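Local coordinates for protein probable uracil-DNA glycosylase (Acanthamoeba polyphaga mimivirus, PDB 5X55) that is a probable uracil-DNA glycosylase of the uracil-DNA glycosylase superfamily, an alpha/beta protein with a central four-stranded parallel sheet, at residues Tyr101-Ala106 / Cys242-Ile247; Leu171-Asn176 / Met205-Ser210. All coordinates share one frame; numbering follows the deposited sequence.

Overall arrangement
From the N terminus, the chain first passes through short helix 98-102, whose end opens the 101-106 segment. It later reaches 171-176, which starts helix 173-177. After strand 185-189 it runs through the loop holding 205-210. Past helix 219-230 comes 242-247, which leads into helix 244-248 and strand 251-255. Interaction 2 closes a loop of 28 residues. Interaction 1 spans 135 residues, and the whole smaller loop lies within it. The centres of the two contacts are about 9 Å apart, and they touch. Leu243 N and Ser210 OG probably form a hydrogen bond (3.1 Å). Cys207 packs on Ile102 and Ile247 and lies by Thr174, so helices 98-102, 173-177 and 244-248 meet around the 205-210 loop.

Interaction 1: residues Tyr101-Ala106 / Cys242-Ile247; sequences YILIDA and CLASWI
Ile102 and Leu103 meet Cys242, Ala244 and Ile247 in a contact in which the ring of Trp246 takes no part. Leu243 CD2 sits 3.8 Å above one face of that ring, offset toward its rim. Trp368 meets Trp246 edge-to-face, and its backbone O accepts a hydrogen bond from Trp246 NE1. The contact itself is aliphatic and sulfur packing. Ile102 places CG1 anti to its backbone N (chi1 -166°), over Ala244, with CG1 3.8 Å from Ala244 CB. Ile102 CG2 reaches the same methyl. Further out, Ile102 CD1 meets Ile247 CD1 at 3.8 Å, where the two side chains cross obliquely. This pairing sets the end of helix 98-102 against the first turn of helix 244-248, just ahead of strand 251-255, an outermost strand of the parallel sheet in this UDG-like fold. Leu243 is at the N-cap position of helix 244-248. Where the chain leaves helix 98-102, Leu103 CD1 lies 3.8 Å from Cys242 SG and also approaches Ala244 CB. The same sulfur is 3.5 Å from Ile102 O. Asn173 and Val177 of helix 173-177 also pack on Ile102, and Val177 touches Ile247 as well.

Interaction 2: residues Leu171-Asn176 / Met205-Ser210; sequences LFNTMN and MGCSFS
Asn173 donates a hydrogen bond from ND2 to Met205 O at 2.8 Å, in the tightly packed part of this contact. The donor lies nearly along the C=O axis, although the N-H...O angle is only 143° and the oxygen is tilted 24° out of the amide plane. Asn173 CB rests 3.7 Å from Gly206 O. A CB on Gly206 would clash with Asn173 CB, and at phi 81° it would also press on Met205 O, so glycine is called for. Next in the helix, Thr174 OG1 lies 3.4 Å from Cys207 SG, but its main polar partner is Met253 O of strand 251-255. The looser part is at Leu171, whose O stays 4.3 Å from Gly206 CA. A water links the two backbones there, donating to Leu171 O and to Gly206 O; the second bond is modelled very short, so its length is doubtful. Gly206 is partly exposed, while the other touching residues are buried. The contact joins the start of helix 173-177 to the loop between strand 185-189 and helix 219-230. Asn173 ND2 probably also donates to Tyr101 O; two carbonyl acceptors would then hold the nitrogen and settle which way the amide is turned.

Interaction 1: residues Tyr101-Ala106 / Cys242-Ile247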
loop_
_atom_site.group_PDB
_atom_site.type_symbol
_atom_site.label_atom_id
_atom_site.label_comp_id
_atom_site.label_asym_id
_atom_site.label_seq_id
_atom_site.Cartn_x
_atom_site.Cartn_y
_atom_site.Cartn_z
ATOM N N TYR A 101 9.079 -13.179 1.690
ATOM C CA TYR A 101 8.946 -11.734 1.536
ATOM C C TYR A 101 7.737 -11.171 2.267
ATOM O O TYR A 101 7.800 -10.054 2.791
ATOM C CB TYR A 101 8.823 -11.350 0.057
ATOM C CG TYR A 101 10.011 -11.699 -0.805
ATOM C CD1 TYR A 101 11.126 -10.878 -0.848
ATOM C CD2 TYR A 101 10.002 -12.837 -1.600
ATOM C CE1 TYR A 101 12.213 -11.189 -1.636
ATOM C CE2 TYR A 101 11.079 -13.156 -2.403
ATOM C CZ TYR A 101 12.185 -12.327 -2.421
ATOM O OH TYR A 101 13.266 -12.650 -3.215
ATOM N N ILE A 102 6.612 -11.883 2.278
ATOM C CA ILE A 102 5.400 -11.229 2.753
ATOM C C ILE A 102 5.132 -11.604 4.210
ATOM O O ILE A 102 4.572 -10.802 4.967
ATOM C CB ILE A 102 4.192 -11.533 1.837
ATOM C CG1 ILE A 102 3.044 -10.569 2.139
ATOM C CG2 ILE A 102 3.715 -12.966 1.959
ATOM C CD1 ILE A 102 3.323 -9.141 1.717
ATOM N N LEU A 103 5.541 -12.800 4.629
ATOM C CA LEU A 103 5.328 -13.227 6.014
ATOM C C LEU A 103 6.636 -13.073 6.787
ATOM O O LEU A 103 7.396 -14.020 6.980
ATOM C CB LEU A 103 4.805 -14.656 6.067
ATOM C CG LEU A 103 4.448 -15.057 7.494
ATOM C CD1 LEU A 103 3.218 -14.289 7.919
ATOM C CD2 LEU A 103 4.245 -16.554 7.642
ATOM N N ILE A 104 6.874 -11.856 7.271
ATOM C CA ILE A 104 8.174 -11.440 7.785
ATOM C C ILE A 104 8.199 -11.530 9.306
ATOM O O ILE A 104 7.254 -11.106 9.985
ATOM C CB ILE A 104 8.484 -10.007 7.313
ATOM C CG1 ILE A 104 8.663 -9.976 5.807
ATOM C CG2 ILE A 104 9.718 -9.439 8.007
ATOM C CD1 ILE A 104 8.724 -8.574 5.294
ATOM N N ASP A 105 9.298 -12.044 9.846
ATOM C CA ASP A 105 9.519 -12.112 11.286
ATOM C C ASP A 105 10.622 -11.128 11.661
ATOM O O ASP A 105 11.757 -11.246 11.174
ATOM C CB ASP A 105 9.890 -13.533 11.703
ATOM C CG ASP A 105 10.198 -13.659 13.186
ATOM O OD1 ASP A 105 9.854 -12.758 13.988
ATOM O OD2 ASP A 105 10.780 -14.698 13.555
ATOM N N ALA A 106 10.288 -10.153 12.516
ATOM C CA ALA A 106 11.292 -9.166 12.925
ATOM C C ALA A 106 12.477 -9.816 13.646
ATOM O O ALA A 106 13.602 -9.321 13.547
ATOM C CB ALA A 106 10.654 -8.089 13.803
ATOM N N CYS A 242 0.626 -8.474 10.688
ATOM C CA CYS A 242 1.109 -8.899 9.380
ATOM C C CYS A 242 -0.062 -9.312 8.494
ATOM O O CYS A 242 -0.771 -10.278 8.802
ATOM C CB CYS A 242 2.109 -10.043 9.523
ATOM S SG CYS A 242 2.838 -10.471 7.966
ATOM N N LEU A 243 -0.247 -8.591 7.387
ATOM C CA LEU A 243 -1.409 -8.742 6.518
ATOM C C LEU A 243 -1.144 -9.653 5.314
ATOM O O LEU A 243 -1.876 -9.586 4.313
ATOM C CB LEU A 243 -1.879 -7.359 6.064
ATOM C CG LEU A 243 -2.193 -6.476 7.279
ATOM C CD1 LEU A 243 -2.674 -5.083 6.866
ATOM C CD2 LEU A 243 -3.233 -7.173 8.187
ATOM N N ALA A 244 -0.116 -10.507 5.402
ATOM C CA ALA A 244 0.184 -11.476 4.353
ATOM C C ALA A 244 -1.068 -12.199 3.854
ATOM O O ALA A 244 -1.232 -12.431 2.647
ATOM C CB ALA A 244 1.211 -12.470 4.889
ATOM N N SER A 245 -1.987 -12.513 4.761
ATOM C CA SER A 245 -3.161 -13.296 4.395
ATOM C C SER A 245 -4.057 -12.544 3.417
ATOM O O SER A 245 -4.542 -13.116 2.430
ATOM C CB SER A 245 -3.937 -13.660 5.659
ATOM O OG SER A 245 -5.154 -14.283 5.314
ATOM N N TRP A 246 -4.310 -11.258 3.691
ATOM C CA TRP A 246 -5.170 -10.470 2.817
ATOM C C TRP A 246 -4.521 -10.252 1.465
ATOM O O TRP A 246 -5.198 -10.286 0.428
ATOM C CB TRP A 246 -5.486 -9.113 3.456
ATOM C CG TRP A 246 -6.159 -9.184 4.769
ATOM C CD1 TRP A 246 -6.643 -10.306 5.396
ATOM C CD2 TRP A 246 -6.425 -8.088 5.644
ATOM N NE1 TRP A 246 -7.192 -9.969 6.600
ATOM C CE2 TRP A 246 -7.068 -8.610 6.780
ATOM C CE3 TRP A 246 -6.177 -6.710 5.573
ATOM C CZ2 TRP A 246 -7.454 -7.808 7.849
ATOM C CZ3 TRP A 246 -6.570 -5.907 6.627
ATOM C CH2 TRP A 246 -7.199 -6.460 7.755
ATOM N N ILE A 247 -3.218 -9.987 1.461
ATOM C CA ILE A 247 -2.542 -9.640 0.220
ATOM C C ILE A 247 -2.465 -10.849 -0.686
ATOM O O ILE A 247 -2.688 -10.741 -1.900
ATOM C CB ILE A 247 -1.157 -9.053 0.530
ATOM C CG1 ILE A 247 -1.316 -7.754 1.330
ATOM C CG2 ILE A 247 -0.315 -8.847 -0.757
ATOM C CD1 ILE A 247 -0.051 -7.373 2.049
#

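Interaction 2: residues Leu171-Asn176 / Met205-Ser210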
loop_
_atom_site.group_PDB
_atom_site.type_symbol
_atom_site.label_atom_id
_atom_site.label_comp_id
_atom_site.label_asym_id
_atom_site.label_seq_id
_atom_site.Cartn_x
_atom_site.Cartn_y
_atom_site.Cartn_z
ATOM N N LEU A 171 10.688 -3.366 -1.365
ATOM C CA LEU A 171 10.143 -2.143 -1.950
ATOM C C LEU A 171 8.846 -2.389 -2.718
ATOM O O LEU A 171 7.878 -1.623 -2.608
ATOM C CB LEU A 171 11.186 -1.520 -2.878
ATOM C CG LEU A 171 10.697 -0.265 -3.599
ATOM C CD1 LEU A 171 10.405 0.812 -2.570
ATOM C CD2 LEU A 171 11.717 0.203 -4.623
ATOM N N PHE A 172 8.820 -3.437 -3.531
ATOM C CA PHE A 172 7.681 -3.725 -4.391
ATOM C C PHE A 172 6.937 -4.974 -3.914
ATOM O O PHE A 172 6.386 -5.726 -4.722
ATOM C CB PHE A 172 8.139 -3.882 -5.841
ATOM C CG PHE A 172 8.629 -2.606 -6.487
ATOM C CD1 PHE A 172 7.919 -1.421 -6.364
ATOM C CD2 PHE A 172 9.804 -2.604 -7.243
ATOM C CE1 PHE A 172 8.375 -0.232 -6.982
ATOM C CE2 PHE A 172 10.270 -1.436 -7.859
ATOM C CZ PHE A 172 9.540 -0.241 -7.730
ATOM N N ASN A 173 6.923 -5.181 -2.594
ATOM C CA ASN A 173 6.438 -6.416 -1.977
ATOM C C ASN A 173 5.048 -6.812 -2.467
ATOM O O ASN A 173 4.816 -7.967 -2.860
ATOM C CB ASN A 173 6.427 -6.236 -0.458
ATOM C CG ASN A 173 6.773 -7.498 0.281
ATOM O OD1 ASN A 173 7.158 -8.508 -0.314
ATOM N ND2 ASN A 173 6.665 -7.445 1.598
ATOM N N THR A 174 4.097 -5.878 -2.416
ATOM C CA THR A 174 2.730 -6.215 -2.804
ATOM C C THR A 174 2.651 -6.625 -4.268
ATOM O O THR A 174 1.899 -7.541 -4.619
ATOM C CB THR A 174 1.791 -5.048 -2.522
ATOM O OG1 THR A 174 1.949 -4.651 -1.156
ATOM C CG2 THR A 174 0.350 -5.488 -2.721
ATOM N N MET A 175 3.431 -5.975 -5.134
ATOM C CA MET A 175 3.459 -6.356 -6.549
ATOM C C MET A 175 4.144 -7.696 -6.754
ATOM O O MET A 175 3.779 -8.447 -7.662
ATOM C CB MET A 175 4.165 -5.277 -7.385
ATOM C CG MET A 175 3.397 -3.936 -7.392
ATOM S SD MET A 175 4.366 -2.468 -7.787
ATOM C CE MET A 175 4.715 -2.765 -9.523
ATOM N N ASN A 176 5.141 -8.012 -5.931
ATOM C CA ASN A 176 5.794 -9.305 -6.064
ATOM C C ASN A 176 4.889 -10.431 -5.590
ATOM O O ASN A 176 4.994 -11.555 -6.095
ATOM C CB ASN A 176 7.130 -9.292 -5.321
ATOM C CG ASN A 176 8.178 -8.455 -6.055
ATOM O OD1 ASN A 176 8.226 -8.476 -7.284
ATOM N ND2 ASN A 176 8.994 -7.700 -5.313
ATOM N N MET A 205 7.372 -2.520 5.386
ATOM C CA MET A 205 7.634 -3.780 4.702
ATOM C C MET A 205 7.094 -3.786 3.269
ATOM O O MET A 205 6.926 -4.846 2.681
ATOM C CB MET A 205 7.051 -4.950 5.500
ATOM C CG MET A 205 5.539 -4.901 5.725
ATOM S SD MET A 205 5.023 -6.460 6.483
ATOM C CE MET A 205 4.968 -7.512 5.025
ATOM N N GLY A 206 6.856 -2.620 2.678
ATOM C CA GLY A 206 6.457 -2.571 1.290
ATOM C C GLY A 206 4.993 -2.833 1.051
ATOM O O GLY A 206 4.602 -3.074 -0.094
ATOM N N CYS A 207 4.188 -2.824 2.106
ATOM C CA CYS A 207 2.742 -2.955 2.052
ATOM C C CYS A 207 2.154 -1.846 2.893
ATOM O O CYS A 207 2.702 -1.527 3.954
ATOM C CB CYS A 207 2.268 -4.288 2.621
ATOM S SG CYS A 207 3.100 -5.644 1.926
ATOM N N SER A 208 1.031 -1.287 2.458
ATOM C CA SER A 208 0.367 -0.320 3.320
ATOM C C SER A 208 -0.210 -1.029 4.544
ATOM O O SER A 208 -0.645 -2.186 4.472
ATOM C CB SER A 208 -0.720 0.458 2.559
ATOM O OG SER A 208 -1.691 -0.374 1.958
ATOM N N PHE A 209 -0.114 -0.346 5.688
ATOM C CA PHE A 209 -0.677 -0.730 6.981
ATOM C C PHE A 209 -0.012 -1.937 7.653
ATOM O O PHE A 209 -0.005 -2.012 8.882
ATOM C CB PHE A 209 -2.188 -0.927 6.839
ATOM C CG PHE A 209 -2.899 0.347 6.483
ATOM C CD1 PHE A 209 -3.134 1.312 7.463
ATOM C CD2 PHE A 209 -3.264 0.619 5.163
ATOM C CE1 PHE A 209 -3.762 2.509 7.145
ATOM C CE2 PHE A 209 -3.875 1.825 4.836
ATOM C CZ PHE A 209 -4.128 2.771 5.829
ATOM N N SER A 210 0.608 -2.834 6.896
ATOM C CA SER A 210 1.159 -4.051 7.476
ATOM C C SER A 210 2.534 -3.821 8.115
ATOM O O SER A 210 3.298 -2.939 7.708
ATOM C CB SER A 210 1.254 -5.140 6.403
ATOM O OG SER A 210 1.795 -6.321 6.959
HETATM O O HOH W 1 5.129 -1.857 -2.155
#